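Long-range contacts in CIR protein (Plasmodium chabaudi chabaudi, PDB 6ZYV), which is of unknown function but belongs to the Plasmodium interspersed repeat (PIR) family of variant antigens, whose ectodomain probably acts at the surface of the infected red blood cell: residues A[24-29]-A[101-106]; A[62-67]-A[119-124]; A[92-97]-A[156-161]; A[187-192]-A[236-241]. The protein carries 5 engineered substitutions. One frame throughout, in Å; residues are numbered along the deposited sequence.

Interaction 1: residues A[24-29]-A[101-106]; sequences IDTIYT and QMPNEG
Met102 and Ile27 carry this meeting of two loops, with the thioether sulphur as the common point of contact. Met102 SD lies 3.6 Å from Ile27 CD1 and takes Ile24 CG2 at 3.9 Å, so two branched side chains of one loop touch a single atom of the other, each crossing the methionine at about a right angle. The methionine chain is bent at both chi2 (-69°) and chi3 (-74°); the first bend sets SD, whose neighbours are the two isoleucines and Thr26 OG1, and the second sets CE. Ile27 CD1 also rests on Gln101 CB, at 3.7 Å, so the isoleucine tip touches two consecutive residues.

At the outer margin Thr26 and Pro103 reach toward each other tip to tip, Thr26 OG1 standing 3.9 Å from Pro103 CD. The contact buries this hydroxyl, and it has no hydrogen-bonding partner anywhere in the model. No hydrogen bond joins the two segments.

A second shell fixes both loops. Ile24 and Met102 each touch Asn55 at the start of helix 55-71, while Ile27 leans on Ile98 of helix 81-101. Residues 24-27 bend back on themselves, with a weak bond from Ile27 N to Ile24 O. On the other side Met102 is the first residue to leave helix 81-101, and residues 102-105 form a type II beta turn, with Asn104 at its left-handed third position. Loop 24-29 is thus docked by apolar side chains against the C-terminal end of a helix and the beta turn that terminates it, within the all-helical PIR ectodomain.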
# COMPACT_ATOMS: atom_id res chain seq x y z
N ILE A 24 1.11 -7.21 16.27
CA ILE A 24 0.03 -8.19 16.32
C ILE A 24 0.61 -9.60 16.23
O ILE A 24 1.29 -9.93 15.26
CB ILE A 24 -1.01 -7.91 15.22
CG1 ILE A 24 -1.69 -6.56 15.45
CG2 ILE A 24 -2.04 -9.03 15.13
CD1 ILE A 24 -2.26 -6.05 14.30
N ASP A 25 0.36 -10.39 17.27
CA ASP A 25 0.80 -11.78 17.43
C ASP A 25 0.57 -12.68 16.20
O ASP A 25 1.49 -13.40 15.78
CB ASP A 25 0.14 -12.41 18.69
CG ASP A 25 -1.32 -12.01 18.94
OD1 ASP A 25 -1.58 -10.81 19.19
OD2 ASP A 25 -2.20 -12.91 18.88
N THR A 26 -0.64 -12.63 15.62
CA THR A 26 -1.02 -13.43 14.46
C THR A 26 -0.33 -13.00 13.17
O THR A 26 -0.16 -13.81 12.26
CB THR A 26 -2.55 -13.46 14.33
OG1 THR A 26 -3.01 -12.15 13.99
CG2 THR A 26 -3.23 -13.92 15.61
N ILE A 27 0.03 -11.71 13.06
CA ILE A 27 0.73 -11.21 11.88
C ILE A 27 2.18 -10.93 12.25
O ILE A 27 2.44 -10.14 13.16
CB ILE A 27 0.08 -9.94 11.29
CG1 ILE A 27 -1.38 -10.18 10.85
CG2 ILE A 27 0.94 -9.37 10.14
CD1 ILE A 27 -2.08 -8.91 10.33
N TYR A 28 3.12 -11.58 11.55
CA TYR A 28 4.53 -11.33 11.80
C TYR A 28 5.30 -11.19 10.52
O TYR A 28 5.42 -12.14 9.76
CB TYR A 28 5.17 -12.39 12.70
CG TYR A 28 6.58 -12.03 13.09
CD1 TYR A 28 7.66 -12.43 12.32
CD2 TYR A 28 6.84 -11.29 14.23
CE1 TYR A 28 8.97 -12.09 12.66
CE2 TYR A 28 8.14 -10.95 14.59
CZ TYR A 28 9.20 -11.35 13.80
OH TYR A 28 10.49 -11.02 14.15
N THR A 29 5.87 -10.00 10.30
CA THR A 29 6.75 -9.75 9.16
C THR A 29 8.17 -9.32 9.62
O THR A 29 9.08 -9.33 8.80
CB THR A 29 6.14 -8.73 8.18
OG1 THR A 29 6.14 -7.44 8.80
CG2 THR A 29 4.74 -9.12 7.70
N GLN A 101 -4.91 -11.13 6.29
CA GLN A 101 -4.02 -11.90 7.16
C GLN A 101 -4.68 -12.24 8.49
O GLN A 101 -4.59 -13.38 8.94
CB GLN A 101 -2.71 -11.14 7.44
CG GLN A 101 -1.86 -10.85 6.21
CD GLN A 101 -1.20 -12.09 5.65
OE1 GLN A 101 -1.75 -12.79 4.81
NE2 GLN A 101 0.03 -12.36 6.12
N MET A 102 -5.35 -11.26 9.11
CA MET A 102 -6.03 -11.43 10.39
C MET A 102 -7.07 -12.52 10.30
O MET A 102 -7.79 -12.58 9.30
CB MET A 102 -6.78 -10.13 10.77
CG MET A 102 -5.89 -8.94 10.99
SD MET A 102 -4.92 -9.16 12.47
CE MET A 102 -6.16 -8.89 13.73
N PRO A 103 -7.12 -13.42 11.28
CA PRO A 103 -8.21 -14.40 11.28
C PRO A 103 -9.49 -13.66 11.71
O PRO A 103 -9.41 -12.69 12.48
CB PRO A 103 -7.76 -15.42 12.33
CG PRO A 103 -6.94 -14.63 13.30
CD PRO A 103 -6.33 -13.46 12.53
N ASN A 104 -10.64 -14.05 11.18
CA ASN A 104 -11.91 -13.39 11.54
C ASN A 104 -12.05 -11.94 11.03
O ASN A 104 -12.86 -11.16 11.54
CB ASN A 104 -12.15 -13.45 13.05
CG ASN A 104 -13.60 -13.51 13.41
OD1 ASN A 104 -14.08 -12.81 14.31
ND2 ASN A 104 -14.33 -14.35 12.70
N GLU A 105 -11.27 -11.58 10.03
CA GLU A 105 -11.35 -10.31 9.32
C GLU A 105 -11.07 -10.64 7.85
O GLU A 105 -10.63 -11.75 7.54
CB GLU A 105 -10.33 -9.27 9.85
CG GLU A 105 -10.55 -8.73 11.26
CD GLU A 105 -11.78 -7.88 11.58
OE1 GLU A 105 -12.44 -7.37 10.64
OE2 GLU A 105 -12.07 -7.70 12.79
N GLY A 106 -11.27 -9.69 6.96
CA GLY A 106 -10.96 -9.88 5.55
C GLY A 106 -11.44 -8.72 4.71
O GLY A 106 -11.94 -7.72 5.25

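Interaction 2: residues A[62-67]-A[119-124]; sequences GFIWLL and ETNTNY
Ile64 holds CG1 anti to its carbonyl carbon (chi1 -66°), and a trans chi2 (164°) extends CD1 to Tyr124 CB, 3.8 Å away. Tyr124 in turn holds CG anti to its backbone N (chi1 -180°), with the ring edge beside Ile64 CG1 and Leu67 CD1. The setting is a helix face packed on a capped helix start, residues 62-67 of helix 55-71 against the first turn of helix 122-127, in the helical PIR ectodomain.

Ile64 does most of the touching. Its CD1 also comes 3.5 Å from Asn121 ND2, and its CG2 lies near the backbone oxygen of Asn123. Leu67, one turn further on, brings CD1 to within 3.9 Å of Tyr124 CE1, in the plane of the ring. Helix 134-149 contributes Tyr136, which touches both Leu67 and Tyr124, while the tyrosine hydroxyl is hydrogen-bonded to Tyr114.

The amide of Asn121 is polar, yet it lies against the isoleucine methyl and is satisfied elsewhere: ND2 bonds to Tyr41 O and Ser60 OG. These bonds engage the nitrogen end, and the oxygen end faces the new helix. Asn121 is the N-cap residue, and its OD1 takes the capping bond from the backbone Asn123 N at 3.1 Å, a donor tilted from the carbonyl plane; OD1 also accepts from the side-chain Asn123 ND2 at 3.0 Å, which lies in that plane.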
# COMPACT_ATOMS: atom_id res chain seq x y z
N GLY A 62 -1.69 2.43 12.75
CA GLY A 62 -0.73 2.15 11.69
C GLY A 62 -1.19 2.64 10.33
O GLY A 62 -0.39 3.12 9.53
N PHE A 63 -2.49 2.54 10.08
CA PHE A 63 -3.11 3.00 8.85
C PHE A 63 -3.07 4.54 8.77
O PHE A 63 -2.76 5.08 7.71
CB PHE A 63 -4.56 2.49 8.76
CG PHE A 63 -5.31 2.98 7.55
CD1 PHE A 63 -5.17 2.36 6.32
CD2 PHE A 63 -6.16 4.07 7.64
CE1 PHE A 63 -5.85 2.82 5.20
CE2 PHE A 63 -6.84 4.53 6.53
CZ PHE A 63 -6.68 3.90 5.31
N ILE A 64 -3.37 5.22 9.87
CA ILE A 64 -3.34 6.68 9.95
C ILE A 64 -1.90 7.17 9.82
O ILE A 64 -1.64 8.10 9.05
CB ILE A 64 -4.02 7.18 11.23
CG1 ILE A 64 -5.52 6.85 11.17
CG2 ILE A 64 -3.79 8.67 11.45
CD1 ILE A 64 -6.17 6.94 12.51
N TRP A 65 -0.95 6.48 10.46
CA TRP A 65 0.46 6.81 10.31
C TRP A 65 0.88 6.74 8.81
O TRP A 65 1.53 7.66 8.34
CB TRP A 65 1.33 5.88 11.17
CG TRP A 65 2.79 6.19 11.11
CD1 TRP A 65 3.49 7.08 11.88
CD2 TRP A 65 3.74 5.63 10.20
NE1 TRP A 65 4.81 7.10 11.51
CE2 TRP A 65 4.99 6.24 10.45
CE3 TRP A 65 3.66 4.69 9.17
CZ2 TRP A 65 6.14 5.89 9.76
CZ3 TRP A 65 4.79 4.38 8.46
CH2 TRP A 65 6.02 4.95 8.77
N LEU A 66 0.43 5.70 8.07
CA LEU A 66 0.69 5.53 6.64
C LEU A 66 0.19 6.69 5.85
O LEU A 66 0.94 7.22 5.06
CB LEU A 66 0.03 4.26 6.05
CG LEU A 66 0.83 2.98 5.93
CD1 LEU A 66 0.11 2.00 4.97
CD2 LEU A 66 2.30 3.26 5.51
N LEU A 67 -1.10 7.05 6.01
CA LEU A 67 -1.70 8.17 5.31
C LEU A 67 -0.98 9.47 5.60
O LEU A 67 -0.78 10.26 4.69
CB LEU A 67 -3.18 8.33 5.67
CG LEU A 67 -4.17 7.38 5.02
CD1 LEU A 67 -5.60 7.72 5.48
CD2 LEU A 67 -4.07 7.45 3.49
N GLU A 119 -12.48 5.60 11.15
CA GLU A 119 -13.25 6.84 11.33
C GLU A 119 -13.54 7.12 12.82
O GLU A 119 -13.72 8.26 13.21
CB GLU A 119 -14.52 6.79 10.48
CG GLU A 119 -14.19 6.75 9.01
CD GLU A 119 -15.37 6.83 8.07
OE1 GLU A 119 -15.18 7.31 6.92
OE2 GLU A 119 -16.48 6.42 8.47
N THR A 120 -13.46 6.08 13.66
CA THR A 120 -13.68 6.05 15.09
C THR A 120 -12.43 6.56 15.86
O THR A 120 -12.56 7.03 16.99
CB THR A 120 -14.15 4.64 15.38
OG1 THR A 120 -15.59 4.64 15.37
CG2 THR A 120 -13.60 4.03 16.61
N ASN A 121 -11.23 6.48 15.26
CA ASN A 121 -10.01 6.99 15.85
C ASN A 121 -10.02 8.52 15.73
O ASN A 121 -10.15 9.07 14.64
CB ASN A 121 -8.82 6.43 15.10
CG ASN A 121 -7.53 6.56 15.82
OD1 ASN A 121 -7.24 7.57 16.49
ND2 ASN A 121 -6.70 5.54 15.71
N THR A 122 -9.86 9.20 16.87
CA THR A 122 -9.88 10.67 16.89
C THR A 122 -8.73 11.33 16.08
O THR A 122 -8.85 12.45 15.59
CB THR A 122 -9.92 11.15 18.32
OG1 THR A 122 -10.15 12.55 18.31
CG2 THR A 122 -8.65 10.79 19.11
N ASN A 123 -7.65 10.58 15.87
CA ASN A 123 -6.47 11.00 15.14
C ASN A 123 -6.62 11.01 13.63
O ASN A 123 -5.80 11.61 12.93
CB ASN A 123 -5.31 10.11 15.56
CG ASN A 123 -4.98 10.35 17.00
OD1 ASN A 123 -4.47 11.39 17.36
ND2 ASN A 123 -5.30 9.42 17.88
N TYR A 124 -7.66 10.35 13.12
CA TYR A 124 -7.94 10.29 11.70
C TYR A 124 -8.44 11.67 11.22
O TYR A 124 -7.91 12.20 10.25
CB TYR A 124 -8.98 9.19 11.43
CG TYR A 124 -9.34 9.04 9.97
CD1 TYR A 124 -8.40 8.63 9.05
CD2 TYR A 124 -10.63 9.29 9.53
CE1 TYR A 124 -8.73 8.47 7.71
CE2 TYR A 124 -10.97 9.13 8.20
CZ TYR A 124 -10.02 8.73 7.28
OH TYR A 124 -10.33 8.59 5.96

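Interaction 3: residues A[92-97]-A[156-161]; sequences ILWLSY and KFYDIF
Tyr97 and Tyr158 lie nearly flat against each other in an offset stack, their ring planes only 10° apart and their centroids separated by 4.4 Å. The slip between them puts Tyr158 CE2 over the face of the Tyr97 ring near its rim, at 3.5 Å from Tyr97 CG. The same slip leaves the centre of the Tyr158 ring beneath the methylene of its partner: Tyr97 CB stands 3.7 Å from that centroid and close to the ring normal, a CH-pi contact. One face of Tyr158 is therefore occupied by both the ring and the CB of Tyr97.

Leu93, one turn earlier on helix 81-101, approaches Tyr158 differently. Its CG meets the ring at the edge, in plane, 3.8 Å from Tyr158 CD1. Its CD2 reaches two phenylalanines in contrasting ways, touching the edge of Phe157 and sitting over one face of Phe161, offset toward the rim. Leu93 CG is anti to the backbone N (chi1 176°), which sets CG at the edge of Tyr158; CD2, one bond further, meets the two phenylalanines.

Trp94 runs side by side with Tyr158, the two pointing the same way, and Tyr158 OH lies at the indole edge, 3.6 Å from Trp94 CD1. The indole nitrogen is hydrogen-bonded to Asp19.

The short helical segments approach to 10.4 Å and cross at -122°, and the aromatic interface between them lies close to the centre of the chain. Helix 8-20 flanks it through Ile15, which touches both Trp94 and Tyr158, and helix 213-226 adds Ile214 against Leu93 and Phe161.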
# COMPACT_ATOMS: atom_id res chain seq x y z
N ILE A 92 -5.23 1.68 1.46
CA ILE A 92 -6.36 0.76 1.51
C ILE A 92 -6.00 -0.62 0.94
O ILE A 92 -6.54 -1.63 1.41
CB ILE A 92 -7.60 1.42 0.86
CG1 ILE A 92 -8.08 2.57 1.79
CG2 ILE A 92 -8.74 0.41 0.59
CD1 ILE A 92 -9.06 3.51 1.18
N LEU A 93 -5.02 -0.70 0.04
CA LEU A 93 -4.50 -1.96 -0.46
C LEU A 93 -3.75 -2.65 0.68
O LEU A 93 -3.94 -3.84 0.90
CB LEU A 93 -3.55 -1.73 -1.66
CG LEU A 93 -2.86 -2.97 -2.22
CD1 LEU A 93 -3.92 -3.98 -2.75
CD2 LEU A 93 -1.81 -2.59 -3.31
N TRP A 94 -2.94 -1.89 1.45
CA TRP A 94 -2.21 -2.44 2.60
C TRP A 94 -3.21 -2.91 3.65
O TRP A 94 -3.05 -3.99 4.21
CB TRP A 94 -1.26 -1.38 3.20
CG TRP A 94 -0.61 -1.82 4.49
CD1 TRP A 94 0.45 -2.66 4.63
CD2 TRP A 94 -1.05 -1.48 5.82
NE1 TRP A 94 0.74 -2.82 5.97
CE2 TRP A 94 -0.17 -2.10 6.72
CE3 TRP A 94 -2.07 -0.66 6.35
CZ2 TRP A 94 -0.29 -1.94 8.12
CZ3 TRP A 94 -2.21 -0.54 7.73
CH2 TRP A 94 -1.33 -1.18 8.60
N LEU A 95 -4.26 -2.10 3.91
CA LEU A 95 -5.29 -2.43 4.87
C LEU A 95 -6.00 -3.73 4.50
O LEU A 95 -6.24 -4.56 5.37
CB LEU A 95 -6.26 -1.25 5.03
CG LEU A 95 -7.33 -1.42 6.12
CD1 LEU A 95 -6.70 -1.69 7.48
CD2 LEU A 95 -8.26 -0.20 6.16
N SER A 96 -6.28 -3.94 3.19
CA SER A 96 -6.91 -5.17 2.69
C SER A 96 -6.02 -6.36 2.94
O SER A 96 -6.51 -7.41 3.35
CB SER A 96 -7.19 -5.06 1.19
OG SER A 96 -8.02 -3.93 0.98
N TYR A 97 -4.72 -6.21 2.72
CA TYR A 97 -3.73 -7.24 2.97
C TYR A 97 -3.75 -7.62 4.47
O TYR A 97 -3.79 -8.80 4.79
CB TYR A 97 -2.33 -6.80 2.47
CG TYR A 97 -1.19 -7.37 3.26
CD1 TYR A 97 -0.78 -8.69 3.08
CD2 TYR A 97 -0.54 -6.62 4.24
CE1 TYR A 97 0.25 -9.23 3.84
CE2 TYR A 97 0.46 -7.17 5.03
CZ TYR A 97 0.87 -8.47 4.82
OH TYR A 97 1.88 -9.02 5.59
N LYS A 156 -3.02 -12.05 -3.83
CA LYS A 156 -1.99 -12.40 -4.80
C LYS A 156 -1.46 -11.15 -5.54
O LYS A 156 -0.28 -11.07 -5.83
CB LYS A 156 -2.49 -13.46 -5.79
CG LYS A 156 -2.70 -14.80 -5.12
CD LYS A 156 -3.41 -15.84 -6.01
CE LYS A 156 -3.94 -17.02 -5.20
NZ LYS A 156 -4.59 -18.08 -6.05
N PHE A 157 -2.33 -10.17 -5.78
CA PHE A 157 -1.93 -8.92 -6.42
C PHE A 157 -0.95 -8.17 -5.51
O PHE A 157 0.04 -7.59 -5.98
CB PHE A 157 -3.19 -8.07 -6.74
CG PHE A 157 -2.93 -6.71 -7.33
CD1 PHE A 157 -2.85 -6.53 -8.70
CD2 PHE A 157 -2.75 -5.61 -6.51
CE1 PHE A 157 -2.63 -5.26 -9.24
CE2 PHE A 157 -2.51 -4.35 -7.05
CZ PHE A 157 -2.44 -4.19 -8.41
N TYR A 158 -1.21 -8.20 -4.19
CA TYR A 158 -0.36 -7.58 -3.18
C TYR A 158 1.03 -8.22 -3.16
O TYR A 158 2.01 -7.52 -2.98
CB TYR A 158 -1.01 -7.68 -1.78
CG TYR A 158 -0.27 -6.85 -0.76
CD1 TYR A 158 -0.44 -5.48 -0.70
CD2 TYR A 158 0.68 -7.42 0.08
CE1 TYR A 158 0.27 -4.69 0.21
CE2 TYR A 158 1.41 -6.64 0.97
CZ TYR A 158 1.20 -5.27 1.04
OH TYR A 158 1.91 -4.47 1.92
N ASP A 159 1.13 -9.54 -3.35
CA ASP A 159 2.42 -10.22 -3.45
C ASP A 159 3.24 -9.70 -4.65
O ASP A 159 4.45 -9.53 -4.53
CB ASP A 159 2.23 -11.74 -3.55
CG ASP A 159 1.89 -12.36 -2.21
OD1 ASP A 159 2.33 -11.82 -1.16
OD2 ASP A 159 1.17 -13.39 -2.19
N ILE A 160 2.58 -9.40 -5.78
CA ILE A 160 3.24 -8.80 -6.94
C ILE A 160 3.74 -7.39 -6.57
O ILE A 160 4.87 -7.03 -6.88
CB ILE A 160 2.29 -8.77 -8.15
CG1 ILE A 160 1.77 -10.19 -8.49
CG2 ILE A 160 2.97 -8.12 -9.36
CD1 ILE A 160 2.84 -11.18 -8.86
N PHE A 161 2.91 -6.61 -5.87
CA PHE A 161 3.26 -5.27 -5.42
C PHE A 161 4.49 -5.32 -4.48
O PHE A 161 5.37 -4.46 -4.55
CB PHE A 161 2.06 -4.63 -4.70
CG PHE A 161 2.35 -3.31 -4.05
CD1 PHE A 161 2.69 -2.21 -4.81
CD2 PHE A 161 2.32 -3.17 -2.68
CE1 PHE A 161 2.96 -1.00 -4.22
CE2 PHE A 161 2.58 -1.95 -2.09
CZ PHE A 161 2.91 -0.87 -2.86

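Interaction 4: residues A[187-192]-A[236-241]; sequences NFVDEY and PLPTTK
Val189 and Leu237 mark where a helical turn and an extended chain come closest, their CA atoms 5.9 Å apart. Residues 187-192 are regular helix, held by bonds such as Tyr192 N to Phe188 O, while Pro236, Leu237 and Pro238 have the extended backbone angles expected of a proline-rich stretch. No direct hydrogen bond crosses between them, and the side chains do the joining.

Pro238 presents its ring to the helix. Its CD lies 3.6 Å from Tyr192 CD2 and 3.8 Å from Val189 CB, and its CG sits against the carbonyl oxygen of Val189. Leu237 supplies the second grip: CD1 reaches Phe188 CE2 and Tyr192 CD2, each at 3.8 Å, and so bridges two aromatic rings one helical turn apart. Val189 CG1 adds a looser contact with Pro236 O.

In the fold, this is the chain that follows helix 213-226 returning across helix 181-198 near the end of the modelled ectodomain. Helix 213-226 lies alongside, Tyr219 touching Phe188, Val189 and Leu237. Phe188 also packs on helix 154-174, through Ile160, Leu164 and Met167.

Between the two segments the polar link is through water. Tyr192 CG is anti to the backbone N (chi1 177°), and the ring beyond it runs alongside Pro238, whose O lies at the ring edge, in its plane. A water spans the remaining gap, hydrogen-bonded to Tyr192 OH at 2.6 Å and donating to Pro238 O at 2.8 Å. The same hydroxyl is hydrogen-bonded to Tyr208 OH, while further along the loop Thr240 O accepts from Gln193 NE2 of the helix.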
# COMPACT_ATOMS: atom_id res chain seq x y z
N ASN A 187 12.44 -11.24 -13.87
CA ASN A 187 11.76 -12.15 -12.95
C ASN A 187 10.39 -11.57 -12.55
O ASN A 187 9.42 -12.30 -12.43
CB ASN A 187 12.60 -12.41 -11.71
CG ASN A 187 13.79 -13.30 -11.96
OD1 ASN A 187 13.84 -14.05 -12.93
ND2 ASN A 187 14.77 -13.26 -11.09
N PHE A 188 10.32 -10.25 -12.33
CA PHE A 188 9.10 -9.55 -11.97
C PHE A 188 8.02 -9.68 -13.07
O PHE A 188 6.88 -10.02 -12.76
CB PHE A 188 9.40 -8.08 -11.64
CG PHE A 188 8.15 -7.27 -11.40
CD1 PHE A 188 7.46 -7.36 -10.19
CD2 PHE A 188 7.63 -6.45 -12.40
CE1 PHE A 188 6.27 -6.65 -10.00
CE2 PHE A 188 6.45 -5.76 -12.20
CZ PHE A 188 5.79 -5.84 -11.00
N VAL A 189 8.36 -9.40 -14.34
CA VAL A 189 7.40 -9.49 -15.43
C VAL A 189 6.93 -10.95 -15.63
O VAL A 189 5.75 -11.17 -15.91
CB VAL A 189 7.86 -8.80 -16.75
CG1 VAL A 189 8.20 -7.34 -16.52
CG2 VAL A 189 8.96 -9.54 -17.47
N ASP A 190 7.83 -11.93 -15.43
CA ASP A 190 7.44 -13.35 -15.54
C ASP A 190 6.49 -13.72 -14.38
O ASP A 190 5.53 -14.43 -14.60
CB ASP A 190 8.68 -14.26 -15.50
CG ASP A 190 9.54 -14.21 -16.76
OD1 ASP A 190 9.10 -13.61 -17.77
OD2 ASP A 190 10.65 -14.78 -16.74
N GLU A 191 6.77 -13.23 -13.17
CA GLU A 191 5.95 -13.48 -11.99
C GLU A 191 4.56 -12.84 -12.17
O GLU A 191 3.55 -13.44 -11.81
CB GLU A 191 6.65 -12.90 -10.75
CG GLU A 191 5.93 -13.24 -9.45
CD GLU A 191 6.43 -12.51 -8.21
OE1 GLU A 191 7.37 -11.68 -8.34
OE2 GLU A 191 5.88 -12.75 -7.11
N TYR A 192 4.51 -11.64 -12.75
CA TYR A 192 3.26 -10.96 -13.01
C TYR A 192 2.46 -11.67 -14.14
O TYR A 192 1.24 -11.84 -14.02
CB TYR A 192 3.55 -9.50 -13.36
CG TYR A 192 2.29 -8.75 -13.72
CD1 TYR A 192 1.27 -8.58 -12.79
CD2 TYR A 192 2.10 -8.26 -15.00
CE1 TYR A 192 0.10 -7.91 -13.13
CE2 TYR A 192 0.95 -7.57 -15.34
CZ TYR A 192 -0.05 -7.39 -14.40
OH TYR A 192 -1.23 -6.78 -14.76
N PRO A 236 8.84 -5.06 -21.35
CA PRO A 236 7.61 -4.32 -21.03
C PRO A 236 6.72 -5.12 -20.07
O PRO A 236 6.80 -6.35 -20.01
CB PRO A 236 6.93 -4.17 -22.39
CG PRO A 236 7.37 -5.41 -23.16
CD PRO A 236 8.76 -5.75 -22.65
N LEU A 237 5.87 -4.43 -19.32
CA LEU A 237 4.96 -5.08 -18.40
C LEU A 237 3.89 -5.83 -19.21
O LEU A 237 3.31 -5.25 -20.13
CB LEU A 237 4.28 -4.04 -17.51
CG LEU A 237 3.46 -4.64 -16.38
CD1 LEU A 237 4.35 -5.16 -15.29
CD2 LEU A 237 2.48 -3.63 -15.83
N PRO A 238 3.65 -7.12 -18.90
CA PRO A 238 2.61 -7.89 -19.61
C PRO A 238 1.24 -7.19 -19.68
O PRO A 238 0.85 -6.51 -18.73
CB PRO A 238 2.52 -9.18 -18.79
CG PRO A 238 3.85 -9.30 -18.14
CD PRO A 238 4.30 -7.92 -17.85
N THR A 239 0.54 -7.29 -20.82
CA THR A 239 -0.74 -6.60 -20.99
C THR A 239 -1.97 -7.48 -20.83
O THR A 239 -3.07 -6.95 -20.66
CB THR A 239 -0.80 -5.86 -22.34
OG1 THR A 239 -0.85 -6.82 -23.40
CG2 THR A 239 0.36 -4.93 -22.56
N THR A 240 -1.82 -8.80 -20.97
CA THR A 240 -2.95 -9.71 -20.93
C THR A 240 -2.55 -11.10 -20.44
O THR A 240 -1.36 -11.41 -20.41
CB THR A 240 -3.54 -9.81 -22.37
OG1 THR A 240 -4.59 -10.78 -22.39
CG2 THR A 240 -2.50 -10.20 -23.40
N LYS A 241 -3.54 -11.94 -20.08
CA LYS A 241 -3.25 -13.34 -19.78
C LYS A 241 -2.82 -14.03 -21.11
O LYS A 241 -3.16 -13.58 -22.20
CB LYS A 241 -4.42 -14.07 -19.09
CG LYS A 241 -5.61 -14.39 -19.98
CD LYS A 241 -6.82 -14.78 -19.15
CE LYS A 241 -8.07 -14.88 -20.01
NZ LYS A 241 -9.33 -14.77 -19.21
O HOH W 1 -1.48 -5.92 -17.24

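How the interactions relate
From the N terminus, residues 24-29 open interaction 1 after helix 8-20, and helix 55-71 opens interaction 2 before helix 81-101 supplies the first segment of interaction 3. Interaction 1 then closes at 101-106, interaction 2 at 119-124 and interaction 3 at 156-161; these three loops cross one another. Interaction 4 follows in series, joining helix 181-198 to the chain near the modelled C terminus. Interaction 3 touches each of the others: Tyr97 meets Thr29, Trp94 meets Phe63 and Leu66, and Ile160 meets Phe188. Interactions 2 and 4 lie on opposite sides of the chain's centre, their own centres about 34 Å apart.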